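Cel44C from Paenibacillus polymyxa hydrolyses internal beta-1,4-glucosidic bonds of xyloglucan and cellulose-type glucans as an endo-acting glycoside hydrolase of family 44. One contact in two of its structures: PDB 2YIH (chain A, 1.70 Å), residues R43-N48 and A90-F95, and PDB 2YKK (chain B, 1.79 Å), residues R43-N48 and A90-F95. Both blocks share one frame: the second was fitted to the first on N, CA, C and O of the twelve residues, RMSD 0.09 Å. Numbering follows each deposited sequence.

Structure 1 (2YIH); sequences RRLGGN and AVVTSF. Engineered in segment 90-95: Val92 (natural residue Thr). It carries 7 engineered substitutions outside these segments. With BGC (beta-D-glucopyranose), chain C; EDO (1,2-ethanediol), chain D; EDO (1,2-ethanediol), chain E.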
loop_
_atom_site.group_PDB
_atom_site.type_symbol
_atom_site.label_atom_id
_atom_site.label_comp_id
_atom_site.label_asym_id
_atom_site.label_seq_id
_atom_site.Cartn_x
_atom_site.Cartn_y
_atom_site.Cartn_z
ATOM N N ARG A 43 3.616 2.642 7.887
ATOM C CA ARG A 43 4.888 2.274 7.245
ATOM C C ARG A 43 4.956 0.766 7.103
ATOM O O ARG A 43 4.552 0.048 8.024
ATOM C CB ARG A 43 6.068 2.810 8.096
ATOM C CG ARG A 43 6.069 4.351 8.098
ATOM C CD ARG A 43 7.152 4.942 9.025
ATOM N NE ARG A 43 8.522 4.682 8.557
ATOM C CZ ARG A 43 9.410 3.952 9.222
ATOM N NH1 ARG A 43 9.043 3.259 10.298
ATOM N NH2 ARG A 43 10.653 3.876 8.791
ATOM N N ARG A 44 5.502 0.272 5.983
ATOM C CA ARG A 44 5.603 -1.170 5.739
ATOM C C ARG A 44 7.068 -1.522 5.553
ATOM O O ARG A 44 7.782 -0.833 4.829
ATOM C CB ARG A 44 4.866 -1.528 4.448
ATOM C CG ARG A 44 5.109 -2.980 3.948
ATOM C CD ARG A 44 4.098 -3.269 2.855
ATOM N NE ARG A 44 4.222 -4.639 2.313
ATOM C CZ ARG A 44 4.881 -4.957 1.203
ATOM N NH1 ARG A 44 5.674 -4.064 0.590
ATOM N NH2 ARG A 44 4.811 -6.219 0.739
ATOM N N LEU A 45 7.471 -2.647 6.147
ATOM C CA LEU A 45 8.786 -3.234 5.878
ATOM C C LEU A 45 8.488 -4.519 5.082
ATOM O O LEU A 45 8.136 -5.555 5.661
ATOM C CB LEU A 45 9.520 -3.536 7.194
ATOM C CG LEU A 45 10.902 -4.183 7.013
ATOM C CD1 LEU A 45 11.850 -3.244 6.280
ATOM C CD2 LEU A 45 11.479 -4.557 8.366
ATOM N N GLY A 46 8.644 -4.427 3.779
ATOM C CA GLY A 46 8.231 -5.532 2.899
ATOM C C GLY A 46 8.860 -5.427 1.548
ATOM O O GLY A 46 9.850 -4.741 1.389
ATOM N N GLY A 47 8.360 -6.217 0.600
ATOM C CA GLY A 47 9.004 -6.321 -0.697
ATOM C C GLY A 47 10.002 -7.458 -0.804
ATOM O O GLY A 47 10.150 -8.260 0.112
ATOM N N ASN A 48 10.686 -7.527 -1.943
ATOM C CA ASN A 48 11.433 -8.765 -2.281
ATOM C C ASN A 48 12.502 -9.096 -1.231
ATOM O O ASN A 48 12.748 -10.271 -0.939
ATOM C CB ASN A 48 12.069 -8.602 -3.658
ATOM C CG ASN A 48 11.032 -8.519 -4.758
ATOM O OD1 ASN A 48 9.917 -8.949 -4.570
ATOM N ND2 ASN A 48 11.436 -8.068 -5.944
ATOM N N ALA A 90 17.766 -6.093 14.588
ATOM C CA ALA A 90 18.010 -4.629 14.538
ATOM C C ALA A 90 17.380 -3.924 13.322
ATOM O O ALA A 90 16.945 -2.783 13.420
ATOM C CB ALA A 90 19.516 -4.329 14.638
ATOM N N VAL A 91 17.322 -4.577 12.168
ATOM C CA VAL A 91 16.647 -3.920 11.028
ATOM C C VAL A 91 15.173 -3.634 11.385
ATOM O O VAL A 91 14.636 -2.534 11.109
ATOM C CB VAL A 91 16.710 -4.795 9.727
ATOM C CG1 VAL A 91 15.685 -4.325 8.674
ATOM C CG2 VAL A 91 18.132 -4.753 9.112
ATOM N N VAL A 92 14.537 -4.615 12.020
ATOM C CA VAL A 92 13.115 -4.496 12.322
ATOM C C VAL A 92 12.865 -3.562 13.510
ATOM O O VAL A 92 11.929 -2.745 13.490
ATOM C CB VAL A 92 12.470 -5.836 12.548
ATOM C CG1 VAL A 92 10.966 -5.650 12.930
ATOM C CG2 VAL A 92 12.590 -6.665 11.263
ATOM N N THR A 93 13.675 -3.682 14.552
ATOM C CA THR A 93 13.514 -2.792 15.697
ATOM C C THR A 93 13.865 -1.342 15.354
ATOM O O THR A 93 13.177 -0.408 15.819
ATOM C CB THR A 93 14.308 -3.266 16.961
ATOM O OG1 THR A 93 15.727 -3.238 16.695
ATOM C CG2 THR A 93 13.844 -4.666 17.367
ATOM N N SER A 94 14.903 -1.122 14.544
ATOM C CA SER A 94 15.183 0.245 14.128
ATOM C C SER A 94 14.001 0.820 13.299
ATOM O O SER A 94 13.598 1.981 13.481
ATOM C CB SER A 94 16.526 0.311 13.367
ATOM O OG SER A 94 16.813 1.659 12.978
ATOM N N PHE A 95 13.433 -0.016 12.439
ATOM C CA PHE A 95 12.269 0.363 11.628
ATOM C C PHE A 95 11.110 0.728 12.561
ATOM O O PHE A 95 10.464 1.771 12.407
ATOM C CB PHE A 95 11.879 -0.824 10.708
ATOM C CG PHE A 95 10.539 -0.651 10.010
ATOM C CD1 PHE A 95 10.411 0.215 8.918
ATOM C CD2 PHE A 95 9.404 -1.309 10.483
ATOM C CE1 PHE A 95 9.166 0.339 8.247
ATOM C CE2 PHE A 95 8.147 -1.126 9.898
ATOM C CZ PHE A 95 8.029 -0.299 8.771
HETATM C C2 BGC C . 8.831 -8.605 -10.993
HETATM C C3 BGC C . 8.876 -8.727 -9.469
HETATM C C4 BGC C . 8.395 -7.420 -8.839
HETATM C C5 BGC C . 7.092 -6.919 -9.459
HETATM C C6 BGC C . 6.840 -5.501 -8.949
HETATM C C1 BGC C . 7.418 -8.211 -11.423
HETATM O O2 BGC C . 9.190 -9.842 -11.624
HETATM O O3 BGC C . 10.213 -8.992 -9.018
HETATM O O4 BGC C . 8.252 -7.488 -7.410
HETATM O O5 BGC C . 7.189 -6.912 -10.888
HETATM O O6 BGC C . 8.037 -4.714 -9.017
HETATM C C1 EDO D . 17.770 -1.076 17.310
HETATM O O1 EDO D . 16.393 -0.873 17.659
HETATM C C2 EDO D . 18.400 0.146 16.642
HETATM O O2 EDO D . 19.473 -0.344 15.818
HETATM C C1 EDO E . 12.691 -3.493 2.331
HETATM O O1 EDO E . 12.402 -4.657 1.545
HETATM C C2 EDO E . 13.639 -2.633 1.505
HETATM O O2 EDO E . 12.930 -2.132 0.373
#
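Phe95 turns CG away from its own backbone N (chi1 169°) and so reaches from helix 90-102 to strand 42-45, while Arg43, bent at chi3 (67°), folds its guanidinium over the ring. This packs a helix against the second strand of the catalytic domain's (beta/alpha)8 barrel, strand and helix running antiparallel. Arg43 NH1 donates to Phe95 O at 2.9 Å and lies over one ring face, offset toward the rim, the planes 25° apart; NE forms a salt bridge with Asp33 and NH1 a hydrogen bond with Ser99. On the opposite face Leu45 CB makes a CH-pi contact, 3.8 Å from the ring centroid. Leu45 CD2 meets Val91 CG1 at 4.2 Å and CG2 of the engineered Val92 at 3.8 Å. Phe162, Leu166 and Val108 also touch the buried Val92. Asn48 ND2 is hydrogen-bonded to Asp65 and, weakly (3.4 Å), to O3 of the glucose unit.

How the two compare
The bonds Arg43(A) NH1 to Phe95(A) O and Arg43(B) NH1 to Phe95(B) O are kept, both at 2.9 Å. What differs lies at position 92, where the engineered Val92(A) stands against Thr92(B). CG2 of Val92(A) and OG1 of Thr92(B) are 0.2 Å apart after superposition, and CG1 of Val92(A) and CG2 of Thr92(B) 0.1 Å apart, so a methyl takes the place of a hydroxyl at nearly constant shape. Thr92(B) OG1 is hydrogen-bonded to Tyr53(B) OH; the methyl of Val92(A) can make no such bond, which may weaken the tie of the helix to this tyrosine. In the packing, Val92(A) CB lies 4.5 Å from Leu45(A) CD2 and Thr92(B) CB 4.4 Å from Leu45(B) CD2. Arg43(A), Leu45(A), Val91(A), Phe95(A) and their counterparts in (B) keep their places within the error. Beside Asn48(A) lies a glucose unit of a longer glycan, whose pocket includes Phe331(A), Asn331(B) in the other chain; at Asn48(B) BTB, probably from the crystallisation liquor, is bound instead, wholly or in part.

Structure 2 (2YKK); sequences RRLGGN and AVTTSF. It carries 2 engineered substitutions outside these segments.
A first torsion of 167° swings CG of Phe95 to the side remote from its backbone N, which sends the ring from the helix to the strand, and the bend of Arg43 at chi3 (72°) lays its guanidinium over that ring. Arg43 NH1 donates to Phe95 O at 2.9 Å and lies over one ring face, offset toward the rim, the planes 25° apart; NE forms a salt bridge with Asp33 and NH1 a hydrogen bond with Ser99. Leu45 CB sits on the opposite face in a CH-pi contact, 3.7 Å from the ring centroid. Leu45 CD2 meets Val91 CG1 at 4.1 Å and Thr92 OG1 at 3.7 Å. That buried hydroxyl is satisfied by a hydrogen bond with the OH of Tyr53, while Phe162, Leu166 and Val108 also touch Thr92. Asn48 ND2 is hydrogen-bonded to Asp65, and its backbone N to a BTB molecule.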
loop_
_atom_site.group_PDB
_atom_site.type_symbol
_atom_site.label_atom_id
_atom_site.label_comp_id
_atom_site.label_asym_id
_atom_site.label_seq_id
_atom_site.Cartn_x
_atom_site.Cartn_y
_atom_site.Cartn_z
ATOM N N ARG B 43 3.560 2.606 7.847
ATOM C CA ARG B 43 4.832 2.253 7.213
ATOM C C ARG B 43 4.926 0.758 7.097
ATOM O O ARG B 43 4.462 0.041 7.982
ATOM C CB ARG B 43 6.008 2.787 8.045
ATOM C CG ARG B 43 6.006 4.372 8.082
ATOM C CD ARG B 43 7.041 4.923 9.072
ATOM N NE ARG B 43 8.439 4.755 8.601
ATOM C CZ ARG B 43 9.344 3.976 9.194
ATOM N NH1 ARG B 43 9.020 3.232 10.237
ATOM N NH2 ARG B 43 10.596 3.947 8.727
ATOM N N ARG B 44 5.506 0.294 5.994
ATOM C CA ARG B 44 5.677 -1.142 5.742
ATOM C C ARG B 44 7.146 -1.512 5.574
ATOM O O ARG B 44 7.927 -0.770 4.903
ATOM C CB ARG B 44 4.895 -1.537 4.490
ATOM C CG ARG B 44 5.176 -2.956 3.976
ATOM C CD ARG B 44 4.146 -3.251 2.873
ATOM N NE ARG B 44 4.276 -4.626 2.308
ATOM C CZ ARG B 44 4.928 -4.942 1.195
ATOM N NH1 ARG B 44 5.680 -4.022 0.558
ATOM N NH2 ARG B 44 4.907 -6.240 0.742
ATOM N N LEU B 45 7.534 -2.627 6.202
ATOM C CA LEU B 45 8.848 -3.254 5.956
ATOM C C LEU B 45 8.558 -4.531 5.164
ATOM O O LEU B 45 8.176 -5.554 5.753
ATOM C CB LEU B 45 9.582 -3.544 7.296
ATOM C CG LEU B 45 11.006 -4.096 7.180
ATOM C CD1 LEU B 45 11.930 -3.099 6.528
ATOM C CD2 LEU B 45 11.480 -4.535 8.577
ATOM N N GLY B 46 8.724 -4.471 3.830
ATOM C CA GLY B 46 8.200 -5.510 2.954
ATOM C C GLY B 46 8.912 -5.481 1.622
ATOM O O GLY B 46 9.989 -4.858 1.500
ATOM N N GLY B 47 8.370 -6.182 0.644
ATOM C CA GLY B 47 8.969 -6.228 -0.688
ATOM C C GLY B 47 9.960 -7.394 -0.790
ATOM O O GLY B 47 10.145 -8.184 0.145
ATOM N N ASN B 48 10.617 -7.474 -1.947
ATOM C CA ASN B 48 11.395 -8.685 -2.277
ATOM C C ASN B 48 12.509 -9.042 -1.254
ATOM O O ASN B 48 12.738 -10.220 -0.960
ATOM C CB ASN B 48 11.996 -8.506 -3.691
ATOM C CG ASN B 48 10.924 -8.475 -4.769
ATOM O OD1 ASN B 48 9.818 -8.992 -4.564
ATOM N ND2 ASN B 48 11.262 -7.949 -5.970
ATOM N N ALA B 90 17.770 -6.074 14.684
ATOM C CA ALA B 90 18.040 -4.613 14.550
ATOM C C ALA B 90 17.372 -3.928 13.331
ATOM O O ALA B 90 16.860 -2.789 13.443
ATOM C CB ALA B 90 19.585 -4.331 14.565
ATOM N N VAL B 91 17.319 -4.605 12.172
ATOM C CA VAL B 91 16.614 -4.011 11.000
ATOM C C VAL B 91 15.147 -3.719 11.345
ATOM O O VAL B 91 14.610 -2.624 11.020
ATOM C CB VAL B 91 16.708 -4.932 9.742
ATOM C CG1 VAL B 91 15.614 -4.606 8.687
ATOM C CG2 VAL B 91 18.120 -4.841 9.112
ATOM N N THR B 92 14.521 -4.654 12.053
ATOM C CA THR B 92 13.090 -4.510 12.345
ATOM C C THR B 92 12.852 -3.548 13.518
ATOM O O THR B 92 11.902 -2.758 13.497
ATOM C CB THR B 92 12.459 -5.878 12.614
ATOM O OG1 THR B 92 12.530 -6.648 11.401
ATOM C CG2 THR B 92 10.951 -5.729 12.935
ATOM N N THR B 93 13.701 -3.625 14.540
ATOM C CA THR B 93 13.520 -2.749 15.690
ATOM C C THR B 93 13.903 -1.303 15.338
ATOM O O THR B 93 13.217 -0.375 15.772
ATOM C CB THR B 93 14.297 -3.229 16.955
ATOM O OG1 THR B 93 15.691 -3.216 16.662
ATOM C CG2 THR B 93 13.834 -4.617 17.429
ATOM N N SER B 94 14.896 -1.100 14.474
ATOM C CA SER B 94 15.188 0.259 14.017
ATOM C C SER B 94 13.987 0.810 13.217
ATOM O O SER B 94 13.553 1.965 13.424
ATOM C CB SER B 94 16.475 0.297 13.202
ATOM O OG SER B 94 16.749 1.660 12.802
ATOM N N PHE B 95 13.397 -0.061 12.389
ATOM C CA PHE B 95 12.229 0.307 11.563
ATOM C C PHE B 95 11.069 0.672 12.478
ATOM O O PHE B 95 10.404 1.713 12.306
ATOM C CB PHE B 95 11.826 -0.880 10.664
ATOM C CG PHE B 95 10.471 -0.712 10.021
ATOM C CD1 PHE B 95 10.308 0.121 8.927
ATOM C CD2 PHE B 95 9.359 -1.387 10.527
ATOM C CE1 PHE B 95 9.041 0.300 8.322
ATOM C CE2 PHE B 95 8.079 -1.234 9.923
ATOM C CZ PHE B 95 7.938 -0.377 8.819
#